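Local structure of Agap007691-pb (Anopheles gambiae, 5C98) at residues A[20-25]-A[363-368]; A[28-33]-A[253-258]; A[39-44]-A[321-326]; A[353-358]-A[367-372]. The protein is of unknown function but has the serpin fold, and may inhibit serine proteases as other members of that family do. All coordinates share one frame; numbering follows the deposited sequence.

Contact 1. Residues A[20-25]-A[363-368]; sequences ANNKFT and DGNVLQ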
# COMPACT_ATOMS: atom_id res chain seq x y z
N ALA A 20 2.08 -9.14 -13.32
CA ALA A 20 3.23 -9.36 -12.46
C ALA A 20 3.05 -8.61 -11.15
O ALA A 20 3.36 -9.14 -10.07
CB ALA A 20 4.51 -8.94 -13.15
N ASN A 21 2.50 -7.41 -11.22
CA ASN A 21 2.28 -6.64 -10.01
C ASN A 21 1.27 -7.32 -9.10
O ASN A 21 1.46 -7.36 -7.89
CB ASN A 21 1.84 -5.21 -10.28
CG ASN A 21 1.45 -4.51 -9.01
OD1 ASN A 21 2.28 -4.31 -8.12
ND2 ASN A 21 0.18 -4.18 -8.88
N ASN A 22 0.19 -7.86 -9.67
CA ASN A 22 -0.81 -8.49 -8.83
C ASN A 22 -0.25 -9.72 -8.14
O ASN A 22 -0.53 -9.94 -6.96
CB ASN A 22 -2.09 -8.80 -9.62
CG ASN A 22 -2.88 -7.56 -9.92
OD1 ASN A 22 -2.62 -6.50 -9.34
ND2 ASN A 22 -3.86 -7.67 -10.82
N LYS A 23 0.54 -10.53 -8.86
CA LYS A 23 1.16 -11.71 -8.25
C LYS A 23 2.09 -11.30 -7.11
O LYS A 23 2.05 -11.88 -6.01
CB LYS A 23 1.92 -12.54 -9.29
CG LYS A 23 2.55 -13.81 -8.74
CD LYS A 23 3.26 -14.61 -9.83
CE LYS A 23 3.85 -15.90 -9.29
NZ LYS A 23 5.15 -15.66 -8.60
N PHE A 24 2.95 -10.31 -7.36
CA PHE A 24 3.86 -9.83 -6.32
C PHE A 24 3.10 -9.22 -5.14
O PHE A 24 3.44 -9.45 -3.98
CB PHE A 24 4.84 -8.84 -6.95
CG PHE A 24 5.62 -8.03 -5.96
CD1 PHE A 24 6.64 -8.59 -5.22
CD2 PHE A 24 5.33 -6.69 -5.79
CE1 PHE A 24 7.33 -7.80 -4.29
CE2 PHE A 24 6.03 -5.93 -4.87
CZ PHE A 24 7.01 -6.50 -4.12
N THR A 25 2.04 -8.49 -5.43
CA THR A 25 1.25 -7.84 -4.39
C THR A 25 0.67 -8.85 -3.41
O THR A 25 0.74 -8.66 -2.19
CB THR A 25 0.14 -6.98 -5.03
OG1 THR A 25 0.74 -5.84 -5.62
CG2 THR A 25 -0.87 -6.51 -4.02
N ASP A 363 -8.04 -1.88 -15.45
CA ASP A 363 -7.13 -3.00 -15.72
C ASP A 363 -7.03 -4.00 -14.57
O ASP A 363 -6.32 -5.01 -14.70
CB ASP A 363 -5.73 -2.49 -16.09
CG ASP A 363 -5.11 -1.61 -15.01
OD1 ASP A 363 -5.67 -1.60 -13.91
OD2 ASP A 363 -4.07 -0.95 -15.25
N GLY A 364 -7.72 -3.77 -13.45
CA GLY A 364 -7.64 -4.67 -12.32
C GLY A 364 -6.35 -4.61 -11.53
O GLY A 364 -6.09 -5.49 -10.71
N ASN A 365 -5.51 -3.61 -11.77
CA ASN A 365 -4.25 -3.56 -11.05
C ASN A 365 -4.50 -3.23 -9.59
O ASN A 365 -5.22 -2.27 -9.28
CB ASN A 365 -3.34 -2.51 -11.66
CG ASN A 365 -1.90 -2.70 -11.28
OD1 ASN A 365 -1.43 -3.81 -11.13
ND2 ASN A 365 -1.18 -1.59 -11.10
N VAL A 366 -3.88 -3.98 -8.70
CA VAL A 366 -4.04 -3.79 -7.26
C VAL A 366 -3.05 -2.73 -6.78
O VAL A 366 -1.84 -2.89 -6.93
CB VAL A 366 -3.85 -5.10 -6.49
CG1 VAL A 366 -3.96 -4.84 -4.98
CG2 VAL A 366 -4.86 -6.16 -6.98
N LEU A 367 -3.59 -1.64 -6.24
CA LEU A 367 -2.80 -0.50 -5.81
C LEU A 367 -2.55 -0.47 -4.31
O LEU A 367 -1.59 0.16 -3.86
CB LEU A 367 -3.53 0.79 -6.23
CG LEU A 367 -4.00 0.82 -7.67
CD1 LEU A 367 -4.60 2.20 -7.92
CD2 LEU A 367 -2.93 0.52 -8.71
N GLN A 368 -3.41 -1.11 -3.53
CA GLN A 368 -3.31 -1.11 -2.07
C GLN A 368 -4.07 -2.34 -1.63
O GLN A 368 -5.08 -2.70 -2.24
CB GLN A 368 -3.95 0.14 -1.45
CG GLN A 368 -3.48 0.45 -0.08
CD GLN A 368 -4.31 1.56 0.57
OE1 GLN A 368 -5.50 1.35 0.82
NE2 GLN A 368 -3.71 2.69 0.86
O HOH W 1 0.04 -3.28 -4.88
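Asn22 reads the backbone at Gly364 and Val366 with both ends of its carboxamide. Val366 N gives its hydrogen to Asn22 OD1 at 2.9 Å, in the plane of that carbonyl and on a lone pair, while Asn22 ND2 reaches Gly364 O at 3.1 Å from well above the plane of the peptide carbonyl. Asparagine suits the place because its acceptor and donor stand side by side, ready to meet an N-H and a C=O close together on a chain. The end at Asn22 and Gly364 is the more solvent-exposed side: both are partly exposed, and Gly364 takes a left-handed backbone (phi 74°) readily accessible to glycine.

The tight, buried part is made by Asn21, Asn365 and the methyls of Thr25 and Val366. Asn21, its CG anti to the backbone N (chi1 173°), donates twice through ND2, to Asn365 OD1 at 2.8 Å and to Val366 O at 3.1 Å; the two carboxamide planes are turned 64° apart. Beyond them Thr25 CG2 packs on Val366 CG1 at 3.6 Å. At the margin the hydroxyl of Thr25 donates to Asn21 O and accepts from a water that also donates to Val366 O, so threonine supplies a methyl for the valine and a polar atom for the water.

The contact seats helix 15-32, by its middle turns, on the start of strand 366-372, whose partners in serpin sheet B are strands 354-360 and 39-41. Helix 43-51 closes one side, with Tyr44 against Asn21 and Asn365 and Pro43 against Thr25.

Contact 2. Residues A[28-33]-A[253-258]; sequences YFKACY and IVNSIT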
# COMPACT_ATOMS: atom_id res chain seq x y z
N TYR A 28 3.50 -10.43 -1.36
CA TYR A 28 3.97 -9.48 -0.36
C TYR A 28 2.99 -9.39 0.80
O TYR A 28 3.38 -9.38 1.97
CB TYR A 28 4.12 -8.13 -1.04
CG TYR A 28 4.75 -7.02 -0.22
CD1 TYR A 28 4.03 -6.33 0.74
CD2 TYR A 28 6.04 -6.61 -0.47
CE1 TYR A 28 4.58 -5.28 1.44
CE2 TYR A 28 6.61 -5.56 0.23
CZ TYR A 28 5.89 -4.92 1.17
OH TYR A 28 6.44 -3.84 1.87
N PHE A 29 1.70 -9.28 0.49
CA PHE A 29 0.72 -9.17 1.56
C PHE A 29 0.72 -10.41 2.45
O PHE A 29 0.63 -10.29 3.67
CB PHE A 29 -0.68 -8.89 1.01
CG PHE A 29 -1.70 -8.65 2.08
CD1 PHE A 29 -1.51 -7.64 3.00
CD2 PHE A 29 -2.81 -9.44 2.20
CE1 PHE A 29 -2.42 -7.43 4.01
CE2 PHE A 29 -3.72 -9.18 3.21
CZ PHE A 29 -3.50 -8.19 4.10
N LYS A 30 0.83 -11.60 1.86
CA LYS A 30 0.92 -12.81 2.67
C LYS A 30 2.11 -12.78 3.60
O LYS A 30 2.07 -13.33 4.70
CB LYS A 30 1.03 -14.06 1.77
CG LYS A 30 -0.23 -14.36 1.06
CD LYS A 30 -0.07 -15.45 0.01
CE LYS A 30 -1.19 -15.27 -1.00
NZ LYS A 30 -1.36 -16.48 -1.79
N ALA A 31 3.21 -12.16 3.16
CA ALA A 31 4.41 -12.09 3.98
C ALA A 31 4.29 -11.08 5.11
O ALA A 31 5.01 -11.20 6.10
CB ALA A 31 5.62 -11.72 3.11
N CYS A 32 3.43 -10.07 4.99
CA CYS A 32 3.29 -9.12 6.09
C CYS A 32 1.99 -9.24 6.88
O CYS A 32 1.91 -8.68 7.98
CB CYS A 32 3.56 -7.68 5.64
SG CYS A 32 2.49 -7.05 4.41
N TYR A 33 1.00 -9.98 6.40
CA TYR A 33 -0.26 -10.10 7.12
C TYR A 33 -0.02 -10.68 8.49
O TYR A 33 0.73 -11.65 8.65
CB TYR A 33 -1.22 -11.01 6.36
CG TYR A 33 -2.46 -11.42 7.10
CD1 TYR A 33 -3.46 -10.50 7.37
CD2 TYR A 33 -2.66 -12.73 7.49
CE1 TYR A 33 -4.60 -10.88 8.04
CE2 TYR A 33 -3.79 -13.13 8.12
CZ TYR A 33 -4.79 -12.21 8.39
OH TYR A 33 -5.93 -12.63 9.04
N ILE A 253 -8.28 -17.10 3.74
CA ILE A 253 -8.47 -16.35 2.51
C ILE A 253 -7.18 -15.65 2.12
O ILE A 253 -6.76 -15.68 0.97
CB ILE A 253 -9.61 -15.32 2.69
CG1 ILE A 253 -11.01 -15.97 2.56
CG2 ILE A 253 -9.54 -14.21 1.64
CD1 ILE A 253 -11.36 -17.03 3.54
N VAL A 254 -6.53 -14.99 3.08
CA VAL A 254 -5.34 -14.23 2.79
C VAL A 254 -4.25 -15.14 2.24
O VAL A 254 -3.57 -14.80 1.27
CB VAL A 254 -4.83 -13.52 4.05
CG1 VAL A 254 -3.41 -12.92 3.83
CG2 VAL A 254 -5.78 -12.46 4.48
N ASN A 255 -4.09 -16.33 2.83
CA ASN A 255 -3.03 -17.21 2.37
C ASN A 255 -3.40 -17.93 1.08
O ASN A 255 -2.51 -18.30 0.29
CB ASN A 255 -2.68 -18.21 3.46
CG ASN A 255 -1.79 -17.60 4.50
OD1 ASN A 255 -0.91 -16.80 4.17
ND2 ASN A 255 -2.01 -17.96 5.75
N SER A 256 -4.67 -18.11 0.81
CA SER A 256 -5.12 -18.85 -0.36
C SER A 256 -5.11 -18.02 -1.64
O SER A 256 -4.89 -18.56 -2.73
CB SER A 256 -6.55 -19.35 -0.14
OG SER A 256 -6.62 -20.38 0.84
N ILE A 257 -5.36 -16.71 -1.53
CA ILE A 257 -5.73 -15.93 -2.70
C ILE A 257 -4.55 -15.81 -3.67
O ILE A 257 -3.41 -15.53 -3.29
CB ILE A 257 -6.28 -14.56 -2.28
CG1 ILE A 257 -6.94 -13.87 -3.49
CG2 ILE A 257 -5.20 -13.74 -1.63
CD1 ILE A 257 -7.60 -12.53 -3.12
N THR A 258 -4.85 -15.98 -4.95
CA THR A 258 -3.91 -15.78 -6.04
C THR A 258 -4.53 -14.91 -7.11
O THR A 258 -5.74 -14.69 -7.13
CB THR A 258 -3.56 -17.13 -6.68
OG1 THR A 258 -4.71 -17.63 -7.37
CG2 THR A 258 -3.09 -18.12 -5.63
O HOH W 2 -0.03 -14.74 5.85
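Val254 covers one face of the Tyr33 ring with both methyls. CG2 stands over the centre, 4.0 Å from the centroid and 8° off the ring normal, a CH-pi contact, while Val254 CG1 lies over the same face at its CG-CD2 side, 3.7 Å from Tyr33 CG. That CG1 also approaches the Phe29 ring obliquely, 3.8 Å from Phe29 CE2. The Phe29 ring in turn carries Tyr33 CB over one face, toward its rim. A branched valine suits this spot, since its two methyls can serve two rings at once; CG1, anti to the backbone N (chi1 169°), makes the closer approach to both.

Lys30 makes the polar half. Its chain, extended beyond CG, runs past Val254 O and brings NZ to two carbonyls: Asn255 O at 3.0 Å, met from above the carbonyl plane, and Ile257 O, just past helix 250-256, at 2.7 Å. Carbonyls at the C-terminal end of a helix commonly lack helical partners, and the ammonium would probably be attracted to that end. A long, flexible lysine can cover the distance with its methylenes against the helix. On the more exposed side a water donates to both Lys30 O and Asn255 OD1, a mediated link beside the loose contact of Asn255 OD1 with Lys30 CG.

The end of helix 15-32 is thus tied to helix 250-256. Beneath Phe29 and Tyr33 lies strand 366-372, through Val369 and Asn371; Ile257 rests on Leu242 of strand 237-244, and helix 289-295 touches Ala31 and Cys32 through Thr292.

Contact 3. Residues A[39-44]-A[321-326]; sequences CAVSPY and FIQHCY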
# COMPACT_ATOMS: atom_id res chain seq x y z
N CYS A 39 -3.92 -3.80 8.60
CA CYS A 39 -2.82 -3.58 7.67
C CYS A 39 -3.35 -2.90 6.43
O CYS A 39 -4.48 -3.16 6.01
CB CYS A 39 -2.18 -4.94 7.31
SG CYS A 39 -0.81 -4.81 6.14
N ALA A 40 -2.54 -2.00 5.86
CA ALA A 40 -2.69 -1.53 4.50
C ALA A 40 -1.28 -1.35 3.97
O ALA A 40 -0.45 -0.71 4.62
CB ALA A 40 -3.48 -0.22 4.45
N VAL A 41 -1.02 -1.92 2.80
CA VAL A 41 0.27 -1.80 2.12
C VAL A 41 0.03 -1.55 0.63
O VAL A 41 -1.02 -1.88 0.08
CB VAL A 41 1.18 -3.03 2.32
CG1 VAL A 41 1.67 -3.10 3.77
CG2 VAL A 41 0.47 -4.34 1.93
N SER A 42 1.04 -1.00 -0.04
CA SER A 42 1.02 -0.84 -1.49
C SER A 42 2.30 -1.43 -2.05
O SER A 42 3.30 -0.73 -2.23
CB SER A 42 0.90 0.63 -1.86
OG SER A 42 0.98 0.78 -3.25
N PRO A 43 2.30 -2.73 -2.31
CA PRO A 43 3.48 -3.33 -2.96
C PRO A 43 3.80 -2.67 -4.29
O PRO A 43 4.97 -2.61 -4.68
CB PRO A 43 3.07 -4.80 -3.09
CG PRO A 43 2.09 -5.00 -1.92
CD PRO A 43 1.31 -3.74 -1.91
N TYR A 44 2.79 -2.22 -5.01
CA TYR A 44 3.03 -1.55 -6.28
C TYR A 44 3.90 -0.33 -6.07
O TYR A 44 4.84 -0.09 -6.84
CB TYR A 44 1.70 -1.16 -6.92
CG TYR A 44 1.77 -0.62 -8.36
CD1 TYR A 44 2.56 -1.23 -9.31
CD2 TYR A 44 0.96 0.43 -8.74
CE1 TYR A 44 2.57 -0.79 -10.62
CE2 TYR A 44 0.98 0.89 -10.06
CZ TYR A 44 1.78 0.27 -10.97
OH TYR A 44 1.80 0.69 -12.28
N PHE A 321 13.65 1.42 4.48
CA PHE A 321 12.53 1.73 3.57
C PHE A 321 11.27 1.52 4.39
O PHE A 321 10.97 0.38 4.76
CB PHE A 321 12.57 0.81 2.34
CG PHE A 321 11.52 1.11 1.30
CD1 PHE A 321 10.72 2.25 1.38
CD2 PHE A 321 11.33 0.25 0.22
CE1 PHE A 321 9.74 2.52 0.40
CE2 PHE A 321 10.35 0.53 -0.73
CZ PHE A 321 9.57 1.65 -0.64
N ILE A 322 10.56 2.60 4.69
CA ILE A 322 9.32 2.59 5.45
C ILE A 322 8.19 3.04 4.54
O ILE A 322 8.34 4.02 3.79
CB ILE A 322 9.41 3.50 6.69
CG1 ILE A 322 10.50 3.01 7.65
CG2 ILE A 322 8.07 3.58 7.39
CD1 ILE A 322 10.30 1.63 8.21
N GLN A 323 7.05 2.37 4.65
CA GLN A 323 5.82 2.75 3.97
C GLN A 323 4.74 3.07 4.98
O GLN A 323 4.66 2.47 6.05
CB GLN A 323 5.32 1.65 3.04
CG GLN A 323 4.10 2.00 2.24
CD GLN A 323 3.80 0.98 1.16
OE1 GLN A 323 3.34 -0.13 1.43
NE2 GLN A 323 4.05 1.36 -0.08
N HIS A 324 3.88 4.03 4.65
CA HIS A 324 2.72 4.37 5.46
C HIS A 324 1.54 4.57 4.54
O HIS A 324 1.63 5.32 3.56
CB HIS A 324 2.99 5.65 6.27
CG HIS A 324 2.30 5.70 7.59
ND1 HIS A 324 2.92 6.17 8.74
CD2 HIS A 324 1.03 5.40 7.96
CE1 HIS A 324 2.07 6.14 9.74
NE2 HIS A 324 0.91 5.67 9.30
N CYS A 325 0.47 3.83 4.79
CA CYS A 325 -0.69 3.83 3.93
C CYS A 325 -1.93 4.26 4.69
O CYS A 325 -2.03 4.04 5.90
CB CYS A 325 -0.94 2.45 3.36
SG CYS A 325 0.30 1.94 2.11
N TYR A 326 -2.87 4.83 3.96
CA TYR A 326 -4.12 5.31 4.52
C TYR A 326 -5.28 4.96 3.60
O TYR A 326 -5.16 5.07 2.38
CB TYR A 326 -4.06 6.83 4.66
CG TYR A 326 -5.38 7.49 5.09
CD1 TYR A 326 -5.77 7.51 6.41
CD2 TYR A 326 -6.21 8.07 4.14
CE1 TYR A 326 -7.00 8.11 6.81
CE2 TYR A 326 -7.43 8.67 4.52
CZ TYR A 326 -7.80 8.70 5.85
OH TYR A 326 -9.00 9.31 6.24
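Gln323 grips both backbone polar atoms of Ser42, joining two of the three sheets of the serpin fold: strand 320-328 belongs to the central sheet A, and strand 39-41 to sheet B behind it. Ser42 N donates to Gln323 OE1 at 2.9 Å in an almost straight bond (178°), and Gln323 NE2 donates back to Ser42 O at 3.1 Å, nearly as straight. Each donor stands above the plane of the carbonyl it meets. Glutamine suits the task because it pairs a donor with an acceptor on an extended chain long enough to span from one sheet to the other.

Beside this bridge the packing is close. Cys325 CB lies 3.4 Å from Ala40 O and 3.8 Å from Ala40 CB, and the small alanine lets the strands approach, at 112° between their directions, with the two CB atoms in contact between them. The Cys325 sulfur, polarisable and only moderately bulky, fits near Ser42 N.

The second shell fixes these groups. Gln323 NE2 has another partner in Ser173 OG, so both its hydrogens can be used in this buried setting. Strand 39-41 is held by backbone bonds to Val369 and Asn371 of strand 366-372. Helix 43-51 begins just after Ser42, the N-cap, whose OG is anti to its own backbone N (chi1 175°), bonding to His45 N and also to Leu367 O.

Contact 4. Residues A[353-358]-A[367-372]; sequences PFMFLI and LQVGNF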
# COMPACT_ATOMS: atom_id res chain seq x y z
N PRO A 353 -13.79 -10.06 10.47
CA PRO A 353 -12.60 -9.58 9.76
C PRO A 353 -12.65 -9.85 8.27
O PRO A 353 -13.06 -10.93 7.82
CB PRO A 353 -11.45 -10.35 10.42
CG PRO A 353 -11.97 -10.53 11.84
CD PRO A 353 -13.43 -10.81 11.69
N PHE A 354 -12.19 -8.87 7.50
CA PHE A 354 -12.24 -8.96 6.06
C PHE A 354 -10.96 -8.41 5.46
O PHE A 354 -10.21 -7.67 6.11
CB PHE A 354 -13.48 -8.23 5.49
CG PHE A 354 -13.56 -6.76 5.84
CD1 PHE A 354 -12.92 -5.79 5.10
CD2 PHE A 354 -14.32 -6.35 6.92
CE1 PHE A 354 -13.04 -4.43 5.46
CE2 PHE A 354 -14.45 -5.01 7.29
CZ PHE A 354 -13.82 -4.05 6.54
N MET A 355 -10.71 -8.80 4.22
CA MET A 355 -9.61 -8.31 3.41
C MET A 355 -10.17 -7.34 2.37
O MET A 355 -11.31 -7.50 1.90
CB MET A 355 -8.90 -9.48 2.71
CG MET A 355 -7.82 -9.11 1.71
SD MET A 355 -7.10 -10.67 1.10
CE MET A 355 -5.87 -10.01 -0.02
N PHE A 356 -9.37 -6.34 2.01
CA PHE A 356 -9.76 -5.41 0.96
C PHE A 356 -8.63 -5.24 -0.04
O PHE A 356 -7.45 -5.36 0.30
CB PHE A 356 -10.21 -4.06 1.54
CG PHE A 356 -9.17 -3.34 2.32
CD1 PHE A 356 -8.21 -2.57 1.70
CD2 PHE A 356 -9.16 -3.43 3.71
CE1 PHE A 356 -7.23 -1.91 2.47
CE2 PHE A 356 -8.21 -2.77 4.46
CZ PHE A 356 -7.25 -2.02 3.85
N LEU A 357 -8.99 -4.95 -1.28
CA LEU A 357 -8.04 -4.68 -2.36
C LEU A 357 -8.52 -3.44 -3.10
O LEU A 357 -9.66 -3.41 -3.58
CB LEU A 357 -7.94 -5.85 -3.36
CG LEU A 357 -7.53 -7.17 -2.72
CD1 LEU A 357 -8.77 -7.96 -2.29
CD2 LEU A 357 -6.74 -7.95 -3.69
N ILE A 358 -7.68 -2.42 -3.17
CA ILE A 358 -8.00 -1.22 -3.93
C ILE A 358 -7.43 -1.40 -5.32
O ILE A 358 -6.21 -1.58 -5.47
CB ILE A 358 -7.39 0.04 -3.27
CG1 ILE A 358 -7.77 0.10 -1.79
CG2 ILE A 358 -7.78 1.31 -4.05
CD1 ILE A 358 -9.29 0.21 -1.54
N LEU A 367 -3.59 -1.64 -6.24
CA LEU A 367 -2.80 -0.50 -5.81
C LEU A 367 -2.55 -0.47 -4.31
O LEU A 367 -1.59 0.16 -3.86
CB LEU A 367 -3.53 0.79 -6.23
CG LEU A 367 -4.00 0.82 -7.67
CD1 LEU A 367 -4.60 2.20 -7.92
CD2 LEU A 367 -2.93 0.52 -8.71
N GLN A 368 -3.41 -1.11 -3.53
CA GLN A 368 -3.31 -1.11 -2.07
C GLN A 368 -4.07 -2.34 -1.63
O GLN A 368 -5.08 -2.70 -2.24
CB GLN A 368 -3.95 0.14 -1.45
CG GLN A 368 -3.48 0.45 -0.08
CD GLN A 368 -4.31 1.56 0.57
OE1 GLN A 368 -5.50 1.35 0.82
NE2 GLN A 368 -3.71 2.69 0.86
N VAL A 369 -3.59 -3.01 -0.57
CA VAL A 369 -4.24 -4.21 -0.06
C VAL A 369 -4.11 -4.21 1.45
O VAL A 369 -3.16 -3.68 2.01
CB VAL A 369 -3.58 -5.45 -0.72
CG1 VAL A 369 -2.10 -5.50 -0.45
CG2 VAL A 369 -4.27 -6.72 -0.28
N GLY A 370 -5.08 -4.80 2.13
CA GLY A 370 -5.04 -4.77 3.57
C GLY A 370 -6.15 -5.59 4.17
O GLY A 370 -6.83 -6.36 3.49
N ASN A 371 -6.27 -5.47 5.49
CA ASN A 371 -7.29 -6.18 6.24
C ASN A 371 -7.75 -5.32 7.40
O ASN A 371 -7.02 -4.46 7.89
CB ASN A 371 -6.78 -7.52 6.76
CG ASN A 371 -5.73 -7.38 7.82
OD1 ASN A 371 -4.57 -7.14 7.52
ND2 ASN A 371 -6.12 -7.56 9.08
N PHE A 372 -9.00 -5.55 7.81
CA PHE A 372 -9.60 -4.92 8.96
C PHE A 372 -10.08 -6.02 9.89
O PHE A 372 -11.05 -6.73 9.60
CB PHE A 372 -10.74 -3.98 8.54
CG PHE A 372 -11.28 -3.19 9.67
CD1 PHE A 372 -10.54 -2.16 10.19
CD2 PHE A 372 -12.49 -3.51 10.26
CE1 PHE A 372 -11.00 -1.43 11.28
CE2 PHE A 372 -12.96 -2.76 11.35
CZ PHE A 372 -12.23 -1.76 11.85
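Phe354 and Phe372 open a ladder of backbone hydrogen bonds between two antiparallel strands. Each donates its N-H to the other's carbonyl, with Phe372 N to Phe354 O at 3.0 Å, and Phe356 and Gly370 form the next reciprocal pair. The ladder ends in a classic beta bulge, where Leu367 and Gln368 both face Ile358: Ile358 O takes a strong bond from Leu367 N at 2.7 Å and a weak one from Gln368 N, while Ile358 N donates to Gln368 O. Between these rungs, CA-H...O contacts such as Asn371 CA to Phe354 O add to the pairing.

Aromatic contacts come next. The CG of Phe356 lies between its backbone N and carbonyl carbon (chi1 61°), and the ring extends over the partner strand, with Gly370 CA 3.8 Å from its centroid in a CH-pi contact. Glycine fits beneath it, having no side chain on that face. Phe354 turns the same way, receiving Phe372 CB over its face, 3.7 Å from Phe354 CZ; the two rings meet obliquely.

Among aliphatic contacts, on the face of Met355, Leu357 and Val369, the flexible Met355 chain carries CE to 3.7 Å from Val369 CG2. On the other, Ile358 CG1 lies 3.8 Å from Gln368 CB. The polar remainder is Gln368 OE1, buried without a partner, although Gln368 NE2 bonds to Tyr326 O.

This hairpin forms part of sheet B, flanked by strands 237-244 and 39-41. Phe29 of helix 15-32 packs on Met355 and Val369, while Leu327 of strand 320-328 meets Phe356 and Ile358 on the opposite face.

How the contacts relate
Strand 366-372 ties the set together: contacts 1 and 4 share Leu367 and Gln368, with centres about 12 Å apart. Contacts 1 and 2 lie about 13 Å apart on successive parts of helix 15-32. Between contacts 2 and 4, Phe29 CZ lies 3.7 Å from Gly370 C. Contact 3 joins contact 4 through Val41 N and Val369 O, 2.9 Å apart, and Ser42 OG and Leu367 O, 2.7 Å apart, both probable hydrogen bonds. Together they stack helix 15-32, sheet B and sheet A. In serpins the reactive-centre loop follows the strand of sheet A used by contact 3; none of the four contacts includes that loop.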